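Putative capsular polysaccharide biosynthesis protein (Streptococcus pneumoniae serotype 4, PDB 6EWJ) probably acts as a pyridoxal phosphate-dependent sugar aminotransferase and is essential for teichoic acid biosynthesis in the pneumococcus. Local coordinates at residues D18-V27 with I269-R280. Residues are numbered along the deposited sequence; the frame is centred on the assembly and turned at random.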
# COMPACT_ATOMS: atom_id res chain seq x y z
N ASP A 18 4.15 8.75 20.46
CA ASP A 18 4.00 10.02 21.16
C ASP A 18 2.97 10.86 20.39
O ASP A 18 3.32 11.57 19.46
CB ASP A 18 5.35 10.75 21.23
CG ASP A 18 5.34 11.95 22.19
OD1 ASP A 18 4.25 12.55 22.41
OD2 ASP A 18 6.43 12.29 22.71
N ILE A 19 1.71 10.68 20.75
CA ILE A 19 0.60 11.36 20.09
C ILE A 19 -0.07 12.24 21.13
O ILE A 19 -0.35 11.78 22.24
CB ILE A 19 -0.44 10.34 19.55
CG1 ILE A 19 0.22 9.26 18.67
CG2 ILE A 19 -1.57 11.05 18.82
CD1 ILE A 19 0.91 9.76 17.41
N THR A 20 -0.34 13.50 20.77
CA THR A 20 -0.97 14.46 21.67
C THR A 20 -2.34 14.85 21.12
O THR A 20 -2.71 14.47 19.99
CB THR A 20 -0.13 15.74 21.84
OG1 THR A 20 -0.08 16.46 20.60
CG2 THR A 20 1.28 15.42 22.33
N GLU A 21 -3.07 15.65 21.87
CA GLU A 21 -4.36 16.16 21.39
C GLU A 21 -4.31 16.93 20.06
O GLU A 21 -5.31 16.97 19.35
CB GLU A 21 -5.07 16.99 22.48
CG GLU A 21 -5.52 16.16 23.69
CD GLU A 21 -6.56 15.10 23.38
OE1 GLU A 21 -7.46 15.34 22.53
OE2 GLU A 21 -6.45 13.98 23.95
N ALA A 22 -3.18 17.58 19.75
CA ALA A 22 -3.05 18.32 18.49
C ALA A 22 -3.17 17.38 17.28
O ALA A 22 -3.83 17.71 16.32
CB ALA A 22 -1.75 19.10 18.43
N GLU A 23 -2.53 16.22 17.35
CA GLU A 23 -2.69 15.21 16.30
C GLU A 23 -4.14 14.81 16.17
O GLU A 23 -4.66 14.71 15.07
CB GLU A 23 -1.85 13.95 16.58
CG GLU A 23 -0.35 14.07 16.23
CD GLU A 23 0.50 14.66 17.37
OE1 GLU A 23 -0.07 15.04 18.42
OE2 GLU A 23 1.74 14.70 17.21
N ILE A 24 -4.77 14.55 17.30
CA ILE A 24 -6.13 14.05 17.29
C ILE A 24 -7.08 15.08 16.66
O ILE A 24 -7.87 14.72 15.78
CB ILE A 24 -6.59 13.64 18.69
CG1 ILE A 24 -5.67 12.50 19.23
CG2 ILE A 24 -8.04 13.19 18.66
CD1 ILE A 24 -5.82 12.23 20.71
N THR A 25 -6.91 16.36 17.02
CA THR A 25 -7.75 17.42 16.45
C THR A 25 -7.55 17.57 14.95
O THR A 25 -8.52 17.75 14.23
CB THR A 25 -7.50 18.75 17.16
N GLU A 26 -6.30 17.47 14.49
CA GLU A 26 -5.99 17.60 13.06
C GLU A 26 -6.63 16.45 12.26
O GLU A 26 -7.19 16.67 11.19
CB GLU A 26 -4.48 17.65 12.82
CG GLU A 26 -4.09 18.10 11.42
CD GLU A 26 -4.47 19.53 11.15
OE1 GLU A 26 -4.30 20.36 12.04
OE2 GLU A 26 -4.98 19.82 10.05
N VAL A 27 -6.55 15.24 12.81
CA VAL A 27 -7.16 14.06 12.18
C VAL A 27 -8.67 14.20 12.17
O VAL A 27 -9.29 13.97 11.14
CB VAL A 27 -6.71 12.74 12.87
CG1 VAL A 27 -7.63 11.59 12.52
CG2 VAL A 27 -5.28 12.40 12.45
N ILE A 269 -5.70 11.49 6.41
CA ILE A 269 -5.76 11.03 7.79
C ILE A 269 -4.33 10.94 8.33
O ILE A 269 -3.96 11.60 9.33
CB ILE A 269 -6.50 9.71 7.94
CG1 ILE A 269 -7.98 9.93 7.65
CG2 ILE A 269 -6.34 9.15 9.35
CD1 ILE A 269 -8.78 8.66 7.46
N MET A 270 -3.50 10.20 7.59
CA MET A 270 -2.05 10.06 7.92
C MET A 270 -1.33 11.40 7.76
O MET A 270 -0.47 11.75 8.62
CB MET A 270 -1.39 9.05 7.01
CG MET A 270 -1.49 7.59 7.50
SD MET A 270 -3.12 7.15 8.05
CE MET A 270 -3.98 7.12 6.56
N ALA A 271 -1.63 12.16 6.68
CA ALA A 271 -0.92 13.45 6.48
C ALA A 271 -1.19 14.42 7.65
O ALA A 271 -0.32 15.22 8.04
CB ALA A 271 -1.26 14.10 5.14
N SER A 272 -2.40 14.31 8.23
CA SER A 272 -2.81 15.14 9.38
C SER A 272 -1.84 14.90 10.55
O SER A 272 -1.35 15.85 11.16
CB SER A 272 -4.26 14.87 9.78
OG SER A 272 -5.17 15.51 8.90
N LEU A 273 -1.58 13.64 10.85
CA LEU A 273 -0.63 13.28 11.87
C LEU A 273 0.73 13.86 11.56
O LEU A 273 1.37 14.44 12.43
CB LEU A 273 -0.55 11.75 12.01
CG LEU A 273 -1.80 10.99 12.49
CD1 LEU A 273 -1.49 9.47 12.41
CD2 LEU A 273 -2.18 11.39 13.88
N GLY A 274 1.13 13.75 10.30
CA GLY A 274 2.40 14.24 9.83
C GLY A 274 2.59 15.72 9.98
O GLY A 274 3.65 16.16 10.40
N LEU A 275 1.57 16.50 9.70
CA LEU A 275 1.69 17.97 9.77
C LEU A 275 2.00 18.43 11.20
O LEU A 275 2.81 19.35 11.41
CB LEU A 275 0.41 18.64 9.28
CG LEU A 275 0.10 18.53 7.79
CD1 LEU A 275 -1.32 19.01 7.49
CD2 LEU A 275 1.09 19.30 6.94
N VAL A 276 1.29 17.83 12.15
CA VAL A 276 1.43 18.16 13.56
C VAL A 276 2.79 17.64 14.09
O VAL A 276 3.50 18.36 14.79
CB VAL A 276 0.25 17.60 14.40
CG1 VAL A 276 0.51 17.76 15.90
CG2 VAL A 276 -1.01 18.36 14.04
N GLN A 277 3.12 16.39 13.72
CA GLN A 277 4.42 15.81 14.06
C GLN A 277 5.57 16.71 13.58
O GLN A 277 6.58 16.93 14.31
CB GLN A 277 4.56 14.41 13.47
CG GLN A 277 3.67 13.37 14.15
CD GLN A 277 4.35 12.65 15.31
OE1 GLN A 277 5.35 11.98 15.13
NE2 GLN A 277 3.79 12.79 16.50
N LEU A 278 5.40 17.26 12.38
CA LEU A 278 6.41 18.11 11.79
C LEU A 278 6.55 19.43 12.59
O LEU A 278 7.66 19.85 12.84
CB LEU A 278 6.19 18.33 10.29
CG LEU A 278 7.39 18.99 9.60
CD1 LEU A 278 8.65 18.14 9.64
CD2 LEU A 278 7.01 19.31 8.16
N ASP A 279 5.45 20.01 13.06
CA ASP A 279 5.50 21.20 13.98
C ASP A 279 6.23 20.84 15.27
O ASP A 279 7.09 21.56 15.76
CB ASP A 279 4.10 21.64 14.39
CG ASP A 279 3.32 22.22 13.25
OD1 ASP A 279 3.87 22.49 12.17
OD2 ASP A 279 2.11 22.40 13.42
N ARG A 280 5.88 19.66 15.79
CA ARG A 280 6.48 19.13 17.02
C ARG A 280 7.92 18.67 16.89
O ARG A 280 8.58 18.52 17.91
CB ARG A 280 5.62 17.96 17.56
CG ARG A 280 4.26 18.43 18.05
CD ARG A 280 3.46 17.26 18.54
NE ARG A 280 4.04 16.78 19.78
CZ ARG A 280 4.02 15.54 20.22
NH1 ARG A 280 3.45 14.54 19.53
NH2 ARG A 280 4.62 15.27 21.38
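Asp-18 meets Arg-280 twice, through its side chain and its backbone. Asp-18 OD1 takes a nearly straight bond from Arg-280 NH2 (2.9 Å, N-H...O angle 169°), approached from above the carboxylate plane, while NH1 donates to the Asp-18 carbonyl; OD2 turns to Thr-387. Thr-20 then lays its methyl CG2 over the centre of one guanidinium face, 3.5 Å from Arg-280 CZ. It also stands at the N-cap of helix 21-31, and with Glu-23 it illustrates a capping box put to double use. Between the two, Ala-22 CB packs on Val-276 CG1 (3.6 Å). Glu-23 OE1 receives Thr-20 N at 2.8 Å and Thr-20 OG1, which leaves OE2 to reach across to helix 268-299. There Glu-23 OE2 accepts Arg-280 NH1 on its syn side (2.9 Å) and Gln-277 NE2 on its anti side (2.9 Å), both from the same face of the carboxylate. Four hydrogen bonds, two to each oxygen, hold the carboxylate of this buried residue. A bend at chi2 (86°) folds the side chain as a knob among Leu-273, Val-276, Gln-277 and Arg-280. Gln-277 OE1 bonds Thr-208 N, in the neighbourhood of Lys-205, the predicted cofactor lysine. The helix segments run roughly antiparallel (143°), and apolar packing takes over further along: Glu-26 CB touches Val-276 CG2 at 3.7 Å. Val-27 CG2 rests against Leu-273 CD2 at 3.6 Å, close to the dimer interface, where Val-27 packs on Val-27 of the second subunit.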